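Local coordinates for protein bacterioferritin (Rhodobacter capsulatus, PDB 1JGC) that probably stores iron, oxidising ferrous to ferric iron with dioxygen and depositing it as a mineral core inside a hollow, heme-binding shell of 24 subunits, at residues A41-E46 and V131-T136; S23-H28 and A92-A97; Y107-E110 and S116-I119. All blocks are in the same frame, centred on the assembly; numbering follows the deposited sequence.

Interaction 1: residues A41-E46 and V131-T136. With HEM (protoporphyrin IX containing Fe), chain D.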
loop_
_atom_site.group_PDB
_atom_site.type_symbol
_atom_site.label_atom_id
_atom_site.label_comp_id
_atom_site.label_asym_id
_atom_site.label_seq_id
_atom_site.Cartn_x
_atom_site.Cartn_y
_atom_site.Cartn_z
ATOM N N ALA A 41 40.384 11.349 8.582
ATOM C CA ALA A 41 40.540 11.202 7.144
ATOM C C ALA A 41 39.313 11.654 6.353
ATOM O O ALA A 41 39.444 12.350 5.341
ATOM C CB ALA A 41 40.868 9.753 6.809
ATOM N N LYS A 42 38.125 11.264 6.812
ATOM C CA LYS A 42 36.903 11.627 6.110
ATOM C C LYS A 42 36.694 13.122 6.064
ATOM O O LYS A 42 36.160 13.640 5.088
ATOM C CB LYS A 42 35.693 10.936 6.740
ATOM C CG LYS A 42 35.779 9.431 6.609
ATOM C CD LYS A 42 34.667 8.721 7.363
ATOM C CE LYS A 42 34.964 7.213 7.477
ATOM N NZ LYS A 42 33.854 6.503 8.172
ATOM N N LYS A 43 37.121 13.820 7.110
ATOM C CA LYS A 43 36.969 15.262 7.138
ATOM C C LYS A 43 37.879 15.883 6.076
ATOM O O LYS A 43 37.470 16.790 5.344
ATOM C CB LYS A 43 37.307 15.805 8.521
ATOM C CG LYS A 43 37.042 17.292 8.680
ATOM C CD LYS A 43 35.611 17.656 8.308
ATOM C CE LYS A 43 35.379 19.161 8.405
ATOM N NZ LYS A 43 34.036 19.556 7.876
ATOM N N SER A 44 39.108 15.379 5.981
ATOM C CA SER A 44 40.048 15.882 4.986
ATOM C C SER A 44 39.516 15.664 3.571
ATOM O O SER A 44 39.681 16.527 2.703
ATOM C CB SER A 44 41.409 15.197 5.127
ATOM O OG SER A 44 42.081 15.659 6.275
ATOM N N ARG A 45 38.885 14.516 3.338
ATOM C CA ARG A 45 38.344 14.219 2.021
ATOM C C ARG A 45 37.260 15.234 1.688
ATOM O O ARG A 45 37.205 15.752 0.579
ATOM C CB ARG A 45 37.769 12.799 1.969
ATOM C CG ARG A 45 38.221 12.016 0.740
ATOM C CD ARG A 45 37.528 10.671 0.580
ATOM N NE ARG A 45 36.320 10.793 -0.226
ATOM C CZ ARG A 45 36.102 10.135 -1.363
ATOM N NH1 ARG A 45 37.006 9.290 -1.837
ATOM N NH2 ARG A 45 34.981 10.338 -2.041
ATOM N N GLU A 46 36.399 15.523 2.657
ATOM C CA GLU A 46 35.332 16.491 2.449
ATOM C C GLU A 46 35.889 17.874 2.101
ATOM O O GLU A 46 35.447 18.505 1.142
ATOM C CB GLU A 46 34.454 16.605 3.696
ATOM C CG GLU A 46 33.420 15.506 3.866
ATOM C CD GLU A 46 32.727 15.560 5.241
ATOM O OE1 GLU A 46 32.349 16.682 5.688
ATOM O OE2 GLU A 46 32.561 14.479 5.866
ATOM N N VAL A 131 38.986 27.739 9.144
ATOM C CA VAL A 131 39.908 28.187 10.180
ATOM C C VAL A 131 39.279 27.949 11.545
ATOM O O VAL A 131 39.928 27.437 12.458
ATOM C CB VAL A 131 40.244 29.698 10.041
ATOM C CG1 VAL A 131 41.027 30.174 11.253
ATOM C CG2 VAL A 131 41.059 29.934 8.791
ATOM N N ASP A 132 38.012 28.320 11.676
ATOM C CA ASP A 132 37.298 28.145 12.935
ATOM C C ASP A 132 37.365 26.686 13.368
ATOM O O ASP A 132 37.704 26.366 14.515
ATOM C CB ASP A 132 35.839 28.575 12.769
ATOM C CG ASP A 132 35.058 28.528 14.073
ATOM O OD1 ASP A 132 35.683 28.400 15.154
ATOM O OD2 ASP A 132 33.810 28.632 14.020
ATOM N N PHE A 133 37.054 25.805 12.424
ATOM C CA PHE A 133 37.061 24.374 12.672
ATOM C C PHE A 133 38.449 23.855 13.079
ATOM O O PHE A 133 38.591 23.182 14.103
ATOM C CB PHE A 133 36.566 23.642 11.424
ATOM C CG PHE A 133 36.715 22.162 11.503
ATOM C CD1 PHE A 133 35.816 21.399 12.240
ATOM C CD2 PHE A 133 37.787 21.527 10.869
ATOM C CE1 PHE A 133 35.978 20.022 12.351
ATOM C CE2 PHE A 133 37.964 20.144 10.970
ATOM C CZ PHE A 133 37.057 19.385 11.714
ATOM N N LEU A 134 39.465 24.166 12.273
ATOM C CA LEU A 134 40.830 23.728 12.552
ATOM C C LEU A 134 41.328 24.240 13.902
ATOM O O LEU A 134 41.989 23.509 14.634
ATOM C CB LEU A 134 41.774 24.195 11.444
ATOM C CG LEU A 134 41.617 23.551 10.062
ATOM C CD1 LEU A 134 42.544 24.235 9.055
ATOM C CD2 LEU A 134 41.941 22.069 10.155
ATOM N N GLU A 135 41.016 25.489 14.238
ATOM C CA GLU A 135 41.457 26.033 15.518
ATOM C C GLU A 135 40.805 25.269 16.662
ATOM O O GLU A 135 41.444 24.987 17.673
ATOM C CB GLU A 135 41.126 27.526 15.625
ATOM C CG GLU A 135 41.891 28.390 14.634
ATOM C CD GLU A 135 41.610 29.869 14.811
ATOM O OE1 GLU A 135 40.442 30.217 15.102
ATOM O OE2 GLU A 135 42.550 30.685 14.643
ATOM N N THR A 136 39.535 24.926 16.498
ATOM C CA THR A 136 38.837 24.176 17.521
ATOM C C THR A 136 39.449 22.776 17.631
ATOM O O THR A 136 39.607 22.248 18.730
ATOM C CB THR A 136 37.334 24.093 17.198
ATOM O OG1 THR A 136 36.746 25.383 17.420
ATOM C CG2 THR A 136 36.635 23.049 18.068
HETATM C CHA HEM D . 35.200 14.710 -7.440
HETATM C CHB HEM D . 36.761 18.708 -9.699
HETATM C CHC HEM D . 41.263 17.412 -8.654
HETATM C CHD HEM D . 39.758 13.161 -6.991
HETATM C C1A HEM D . 35.249 16.004 -7.956
HETATM C C2A HEM D . 34.253 17.052 -7.835
HETATM C C3A HEM D . 34.552 17.988 -8.804
HETATM C C4A HEM D . 35.947 17.762 -9.109
HETATM C CMA HEM D . 33.693 19.190 -9.237
HETATM C CAA HEM D . 33.280 17.318 -6.687
HETATM C CBA HEM D . 32.326 16.215 -6.265
HETATM C CGA HEM D . 31.325 15.867 -7.336
HETATM O O1A HEM D . 30.522 14.933 -7.102
HETATM O O2A HEM D . 31.336 16.525 -8.404
HETATM C C1B HEM D . 38.139 18.728 -9.609
HETATM C C2B HEM D . 38.990 19.813 -10.072
HETATM C C3B HEM D . 40.286 19.422 -9.848
HETATM C C4B HEM D . 40.204 18.141 -9.142
HETATM C CMB HEM D . 38.543 21.149 -10.665
HETATM C CAB HEM D . 41.394 20.201 -10.179
HETATM C CBB HEM D . 42.590 19.736 -10.703
HETATM C C1C HEM D . 41.238 16.201 -8.001
HETATM C C2C HEM D . 42.402 15.579 -7.402
HETATM C C3C HEM D . 41.992 14.361 -6.904
HETATM C C4C HEM D . 40.579 14.246 -7.267
HETATM C CMC HEM D . 43.812 16.189 -7.333
HETATM C CAC HEM D . 42.745 13.448 -6.163
HETATM C CBC HEM D . 44.117 13.266 -6.218
HETATM C C1D HEM D . 38.376 13.164 -7.023
HETATM C C2D HEM D . 37.538 12.063 -6.571
HETATM C C3D HEM D . 36.229 12.487 -6.698
HETATM C C4D HEM D . 36.279 13.873 -7.183
HETATM C CMD HEM D . 38.003 10.692 -6.062
HETATM C CAD HEM D . 35.036 11.546 -6.502
HETATM C CBD HEM D . 34.115 11.794 -5.321
HETATM C CGD HEM D . 33.103 10.664 -5.117
HETATM O O1D HEM D . 32.444 10.259 -6.108
HETATM O O2D HEM D . 32.960 10.193 -3.962
HETATM N NA HEM D . 36.393 16.617 -8.441
HETATM N NB HEM D . 38.891 17.728 -8.992
HETATM N NC HEM D . 40.106 15.454 -7.783
HETATM N ND HEM D . 37.599 14.264 -7.398
HETATM FE FE HEM D . 38.237 16.034 -8.120
#
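Lys43 of helix 38-64 and Phe133 of helix 114-144 lie 10.7 Å apart between their CA atoms, the nearest backbone approach here, and long side chains from both helices span the distance. Lys43 bends at chi2 (54°), which lays its chain over one face of the Phe133 ring as the two side chains slide past each other in opposite directions. Lys43 CG touches Phe133 CZ at 3.7 Å, and Lys43 CE makes a CH-pi contact 3.9 Å from the centroid of the Phe133 ring, displaced toward the rim. Lys43 NZ stands 4.8 Å from the same centroid, 8° off the ring normal, in a cation-pi contact. Its charge also meets Glu46 OE1 in a long salt bridge (4.0 Å from Lys43 NZ). With an alanine in place of Phe133, the Lys43 chain is likely to lose the ring face it lies on, leaving a gap beside it and the ammonium without its aromatic partner. Farther round helix 38-64, Arg45 NH2 makes a weak hydrogen bond to heme propionate O2D (2.8 Å). Ala41 and Arg45 pack on helix 5-34, Val131 and Leu134 on helix 83-111, while Met157 of a neighbouring subunit packs on Phe133.

Interaction 2: residues S23-H28 and A92-A97. With HEM (protoporphyrin IX containing Fe), chain D.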
loop_
_atom_site.group_PDB
_atom_site.type_symbol
_atom_site.label_atom_id
_atom_site.label_comp_id
_atom_site.label_asym_id
_atom_site.label_seq_id
_atom_site.Cartn_x
_atom_site.Cartn_y
_atom_site.Cartn_z
ATOM N N SER A 23 45.049 19.239 -3.374
ATOM C CA SER A 23 46.030 18.177 -3.254
ATOM C C SER A 23 46.545 17.997 -1.839
ATOM O O SER A 23 46.814 16.870 -1.418
ATOM C CB SER A 23 47.195 18.431 -4.198
ATOM O OG SER A 23 46.760 18.337 -5.538
ATOM N N GLN A 24 46.678 19.093 -1.099
ATOM C CA GLN A 24 47.173 18.988 0.262
ATOM C C GLN A 24 46.168 18.229 1.123
ATOM O O GLN A 24 46.548 17.365 1.903
ATOM C CB GLN A 24 47.451 20.379 0.847
ATOM C CG GLN A 24 48.113 20.352 2.224
ATOM C CD GLN A 24 48.496 21.739 2.713
ATOM O OE1 GLN A 24 49.372 22.397 2.144
ATOM N NE2 GLN A 24 47.837 22.194 3.769
ATOM N N TYR A 25 44.886 18.544 0.969
ATOM C CA TYR A 25 43.848 17.876 1.744
ATOM C C TYR A 25 43.734 16.415 1.347
ATOM O O TYR A 25 43.551 15.544 2.207
ATOM C CB TYR A 25 42.489 18.546 1.543
ATOM C CG TYR A 25 42.301 19.843 2.303
ATOM C CD1 TYR A 25 42.448 19.891 3.691
ATOM C CD2 TYR A 25 41.975 21.019 1.636
ATOM C CE1 TYR A 25 42.279 21.084 4.395
ATOM C CE2 TYR A 25 41.805 22.210 2.319
ATOM C CZ TYR A 25 41.961 22.243 3.696
ATOM O OH TYR A 25 41.825 23.446 4.362
ATOM N N TRP A 26 43.850 16.138 0.052
ATOM C CA TRP A 26 43.730 14.765 -0.407
ATOM C C TRP A 26 44.871 13.885 0.074
ATOM O O TRP A 26 44.656 12.733 0.427
ATOM C CB TRP A 26 43.624 14.701 -1.932
ATOM C CG TRP A 26 43.000 13.422 -2.378
ATOM C CD1 TRP A 26 43.637 12.240 -2.628
ATOM C CD2 TRP A 26 41.596 13.155 -2.499
ATOM N NE1 TRP A 26 42.717 11.252 -2.890
ATOM C CE2 TRP A 26 41.457 11.785 -2.813
ATOM C CE3 TRP A 26 40.445 13.938 -2.363
ATOM C CZ2 TRP A 26 40.206 11.179 -2.994
ATOM C CZ3 TRP A 26 39.205 13.339 -2.541
ATOM C CH2 TRP A 26 39.095 11.969 -2.851
ATOM N N VAL A 27 46.086 14.418 0.090
ATOM C CA VAL A 27 47.214 13.639 0.567
ATOM C C VAL A 27 47.012 13.386 2.063
ATOM O O VAL A 27 47.270 12.296 2.558
ATOM C CB VAL A 27 48.561 14.381 0.344
ATOM C CG1 VAL A 27 49.693 13.583 0.946
ATOM C CG2 VAL A 27 48.810 14.582 -1.132
ATOM N N HIS A 28 46.542 14.400 2.776
ATOM C CA HIS A 28 46.306 14.269 4.202
ATOM C C HIS A 28 45.246 13.223 4.474
ATOM O O HIS A 28 45.339 12.471 5.445
ATOM C CB HIS A 28 45.903 15.615 4.793
ATOM C CG HIS A 28 47.063 16.524 5.038
ATOM N ND1 HIS A 28 46.914 17.844 5.399
ATOM C CD2 HIS A 28 48.398 16.294 5.001
ATOM C CE1 HIS A 28 48.106 18.387 5.579
ATOM N NE2 HIS A 28 49.023 17.466 5.343
ATOM N N ALA A 92 47.954 26.586 8.164
ATOM C CA ALA A 92 48.924 27.493 7.558
ATOM C C ALA A 92 48.469 27.872 6.147
ATOM O O ALA A 92 48.570 29.034 5.736
ATOM C CB ALA A 92 50.307 26.842 7.511
ATOM N N GLY A 93 47.966 26.887 5.410
ATOM C CA GLY A 93 47.491 27.146 4.064
ATOM C C GLY A 93 46.257 28.040 4.035
ATOM O O GLY A 93 46.068 28.815 3.090
ATOM N N GLU A 94 45.413 27.951 5.060
ATOM C CA GLU A 94 44.206 28.765 5.099
ATOM C C GLU A 94 44.557 30.224 5.269
ATOM O O GLU A 94 43.980 31.091 4.605
ATOM C CB GLU A 94 43.307 28.336 6.254
ATOM C CG GLU A 94 42.849 26.902 6.160
ATOM C CD GLU A 94 41.728 26.719 5.172
ATOM O OE1 GLU A 94 41.521 27.613 4.311
ATOM O OE2 GLU A 94 41.052 25.667 5.258
ATOM N N HIS A 95 45.501 30.496 6.166
ATOM C CA HIS A 95 45.925 31.865 6.438
ATOM C C HIS A 95 46.502 32.523 5.189
ATOM O O HIS A 95 46.222 33.689 4.920
ATOM C CB HIS A 95 46.929 31.876 7.595
ATOM C CG HIS A 95 46.288 31.736 8.945
ATOM N ND1 HIS A 95 46.908 31.105 10.005
ATOM C CD2 HIS A 95 45.094 32.172 9.417
ATOM C CE1 HIS A 95 46.127 31.158 11.069
ATOM N NE2 HIS A 95 45.020 31.800 10.740
ATOM N N ASP A 96 47.297 31.781 4.421
ATOM C CA ASP A 96 47.852 32.334 3.194
ATOM C C ASP A 96 46.720 32.633 2.222
ATOM O O ASP A 96 46.693 33.702 1.601
ATOM C CB ASP A 96 48.827 31.361 2.536
ATOM C CG ASP A 96 50.111 31.213 3.316
ATOM O OD1 ASP A 96 50.353 32.051 4.225
ATOM O OD2 ASP A 96 50.883 30.269 3.010
ATOM N N ALA A 97 45.781 31.693 2.089
ATOM C CA ALA A 97 44.646 31.879 1.184
ATOM C C ALA A 97 43.804 33.089 1.597
ATOM O O ALA A 97 43.448 33.911 0.755
ATOM C CB ALA A 97 43.775 30.611 1.138
HETATM C CHA HEM D . 35.200 14.710 -7.440
HETATM C CHB HEM D . 36.761 18.708 -9.699
HETATM C CHC HEM D . 41.263 17.412 -8.654
HETATM C CHD HEM D . 39.758 13.161 -6.991
HETATM C C1A HEM D . 35.249 16.004 -7.956
HETATM C C2A HEM D . 34.253 17.052 -7.835
HETATM C C3A HEM D . 34.552 17.988 -8.804
HETATM C C4A HEM D . 35.947 17.762 -9.109
HETATM C CMA HEM D . 33.693 19.190 -9.237
HETATM C CAA HEM D . 33.280 17.318 -6.687
HETATM C CBA HEM D . 32.326 16.215 -6.265
HETATM C CGA HEM D . 31.325 15.867 -7.336
HETATM O O1A HEM D . 30.522 14.933 -7.102
HETATM O O2A HEM D . 31.336 16.525 -8.404
HETATM C C1B HEM D . 38.139 18.728 -9.609
HETATM C C2B HEM D . 38.990 19.813 -10.072
HETATM C C3B HEM D . 40.286 19.422 -9.848
HETATM C C4B HEM D . 40.204 18.141 -9.142
HETATM C CMB HEM D . 38.543 21.149 -10.665
HETATM C CAB HEM D . 41.394 20.201 -10.179
HETATM C CBB HEM D . 42.590 19.736 -10.703
HETATM C C1C HEM D . 41.238 16.201 -8.001
HETATM C C2C HEM D . 42.402 15.579 -7.402
HETATM C C3C HEM D . 41.992 14.361 -6.904
HETATM C C4C HEM D . 40.579 14.246 -7.267
HETATM C CMC HEM D . 43.812 16.189 -7.333
HETATM C CAC HEM D . 42.745 13.448 -6.163
HETATM C CBC HEM D . 44.117 13.266 -6.218
HETATM C C1D HEM D . 38.376 13.164 -7.023
HETATM C C2D HEM D . 37.538 12.063 -6.571
HETATM C C3D HEM D . 36.229 12.487 -6.698
HETATM C C4D HEM D . 36.279 13.873 -7.183
HETATM C CMD HEM D . 38.003 10.692 -6.062
HETATM C CAD HEM D . 35.036 11.546 -6.502
HETATM C CBD HEM D . 34.115 11.794 -5.321
HETATM C CGD HEM D . 33.103 10.664 -5.117
HETATM O O1D HEM D . 32.444 10.259 -6.108
HETATM O O2D HEM D . 32.960 10.193 -3.962
HETATM N NA HEM D . 36.393 16.617 -8.441
HETATM N NB HEM D . 38.891 17.728 -8.992
HETATM N NC HEM D . 40.106 15.454 -7.783
HETATM N ND HEM D . 37.599 14.264 -7.398
HETATM FE FE HEM D . 38.237 16.034 -8.120
#
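Tyr25 and Glu94 are brought together by their torsions: the tyrosine CG lies beside its backbone N (chi1 -77°), and the glutamate chain, starting the same way, folds back at chi2 (-78°). Neither CB points straight at the other helix, yet both side-chain ends do reach across, meeting at about a right angle. Tyr25 OH comes to 2.5 Å from Glu94 OE2, which sits at the edge of the phenol ring, near its plane. The ring and carboxylate planes are 54° apart; the two oxygens are close, but the angle is too poor for the pair to count as a hydrogen bond. Glu94 OE2 also receives a weak hydrogen bond from His130 ND1, and the same side chain packs on Glu127, Val131 and Leu134 of helix 114-144. Beside the pair, Gln24 NE2 is hydrogen-bonded to Asp90 OD1, one turn before Glu94 on helix 83-111.

Trp26 leaves helix 5-34 on another side, toward the heme. Heme CAC lies 3.7 Å above one face of the Trp26 indole, toward its rim, and Trp26 CH2 reaches heme CMD at 3.6 Å. The indole is held from further directions by an edge-to-face stack with Phe29 and by a hydrogen bond from Trp26 NE1 to Asp56 OD1 of a neighbouring subunit. Glu94 belongs, with Glu51, Glu127 and His130, to the residues that bind the second iron of the ferroxidase centre, whose dinuclear site, typical of ferritin-like four-helix bundles, is metal-free in this crystal.

Interaction 3: residues Y107-E110 and S116-I119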
loop_
_atom_site.group_PDB
_atom_site.type_symbol
_atom_site.label_atom_id
_atom_site.label_comp_id
_atom_site.label_asym_id
_atom_site.label_seq_id
_atom_site.Cartn_x
_atom_site.Cartn_y
_atom_site.Cartn_z
ATOM N N TYR A 107 40.709 44.725 -4.344
ATOM C CA TYR A 107 40.921 45.187 -5.707
ATOM C C TYR A 107 39.658 45.106 -6.557
ATOM O O TYR A 107 39.391 46.010 -7.346
ATOM C CB TYR A 107 42.044 44.414 -6.399
ATOM C CG TYR A 107 42.310 44.948 -7.788
ATOM C CD1 TYR A 107 42.973 46.164 -7.978
ATOM C CD2 TYR A 107 41.817 44.284 -8.917
ATOM C CE1 TYR A 107 43.128 46.702 -9.257
ATOM C CE2 TYR A 107 41.965 44.813 -10.196
ATOM C CZ TYR A 107 42.614 46.020 -10.362
ATOM O OH TYR A 107 42.704 46.563 -11.629
ATOM N N CYS A 108 38.884 44.033 -6.409
ATOM C CA CYS A 108 37.655 43.896 -7.181
ATOM C C CYS A 108 36.709 45.040 -6.846
ATOM O O CYS A 108 36.063 45.598 -7.725
ATOM C CB CYS A 108 36.978 42.556 -6.890
ATOM S SG CYS A 108 37.826 41.139 -7.643
ATOM N N ALA A 109 36.638 45.387 -5.567
ATOM C CA ALA A 109 35.780 46.472 -5.122
ATOM C C ALA A 109 36.229 47.785 -5.766
ATOM O O ALA A 109 35.422 48.532 -6.328
ATOM C CB ALA A 109 35.836 46.591 -3.604
ATOM N N GLU A 110 37.527 48.053 -5.681
ATOM C CA GLU A 110 38.092 49.275 -6.231
ATOM C C GLU A 110 37.781 49.412 -7.714
ATOM O O GLU A 110 37.384 50.480 -8.175
ATOM C CB GLU A 110 39.613 49.316 -5.996
ATOM C CG GLU A 110 40.325 50.384 -6.815
ATOM C CD GLU A 110 41.818 50.493 -6.506
ATOM O OE1 GLU A 110 42.486 49.445 -6.318
ATOM O OE2 GLU A 110 42.333 51.641 -6.468
ATOM N N SER A 116 32.716 39.474 -9.136
ATOM C CA SER A 116 33.986 38.879 -8.727
ATOM C C SER A 116 34.290 39.204 -7.259
ATOM O O SER A 116 34.873 38.395 -6.540
ATOM C CB SER A 116 35.125 39.372 -9.621
ATOM O OG SER A 116 34.960 38.894 -10.943
ATOM N N LYS A 117 33.884 40.387 -6.816
ATOM C CA LYS A 117 34.108 40.794 -5.438
ATOM C C LYS A 117 33.376 39.846 -4.489
ATOM O O LYS A 117 33.954 39.348 -3.518
ATOM C CB LYS A 117 33.608 42.223 -5.217
ATOM C CG LYS A 117 33.851 42.741 -3.819
ATOM C CD LYS A 117 32.948 43.921 -3.485
ATOM C CE LYS A 117 31.494 43.492 -3.443
ATOM N NZ LYS A 117 30.616 44.545 -2.865
ATOM N N ASN A 118 32.099 39.598 -4.770
ATOM C CA ASN A 118 31.317 38.711 -3.924
ATOM C C ASN A 118 31.840 37.284 -3.917
ATOM O O ASN A 118 31.671 36.573 -2.936
ATOM C CB ASN A 118 29.846 38.730 -4.329
ATOM C CG ASN A 118 29.193 40.061 -4.040
ATOM O OD1 ASN A 118 29.601 40.770 -3.119
ATOM N ND2 ASN A 118 28.171 40.408 -4.815
ATOM N N ILE A 119 32.468 36.854 -5.003
ATOM C CA ILE A 119 33.018 35.510 -5.028
ATOM C C ILE A 119 34.126 35.448 -3.978
ATOM O O ILE A 119 34.229 34.477 -3.225
ATOM C CB ILE A 119 33.594 35.156 -6.406
ATOM C CG1 ILE A 119 32.450 34.921 -7.394
ATOM C CG2 ILE A 119 34.487 33.930 -6.298
ATOM C CD1 ILE A 119 32.909 34.613 -8.804
#
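Cys108 and Lys117 face each other near the turn of a helical hairpin, where helix 83-111 reverses into helix 114-144 of the ferritin-like four-helix bundle. Their CA atoms are 5.0 Å apart, so the helices meet through the bases of their side chains. Lys117 can be followed outward. Its CB rests against Cys108 CB at 3.8 Å; CG then runs anti to the backbone N (chi1 -178°) and carries the chain across to Ala109. Lys117 CD meets the methyl of Ala109, 3.9 Å from Ala109 CB. There the chain bends (chi3 66°), and the end turns away from the hairpin; NZ forms a salt bridge with Glu121 OE2 of a neighbouring subunit, whose OE1 accepts a hydrogen bond from Asn118 ND2. The lysine thus packs its CB and CD within the hairpin and spends its charge at the subunit interface. On the inner side Ser116 OG is hydrogen-bonded to Asp113 OD2 near the turn and to Arg61 NE of helix 38-64, while Val7 of helix 5-34 packs on Cys108 and Ser116. The thiol closes the contact at the base of that serine, with Cys108 SG 3.8 Å from Ser116 CB.

Interactions 1 and 2 are neighbours, their centres 11 Å apart, and between them they use all four long helices. They touch at the heme, where Arg45 NH1 packs on Trp26 CH2 at 3.5 Å, and beside the dinuclear site, where Val131 CG2 lies 3.7 Å from Glu94 CB. Together their segments run from the heme pocket (Arg45, Trp26) to the iron site (Glu94); the Phe133 side chain is about 8 Å from that of Glu94. Interaction 3 lies away from heme and iron sites, its centre 27 Å from that of interaction 1 and 24 Å from that of interaction 2. It joins helices 83-111 and 114-144, which carry one segment each of interactions 2 and 1.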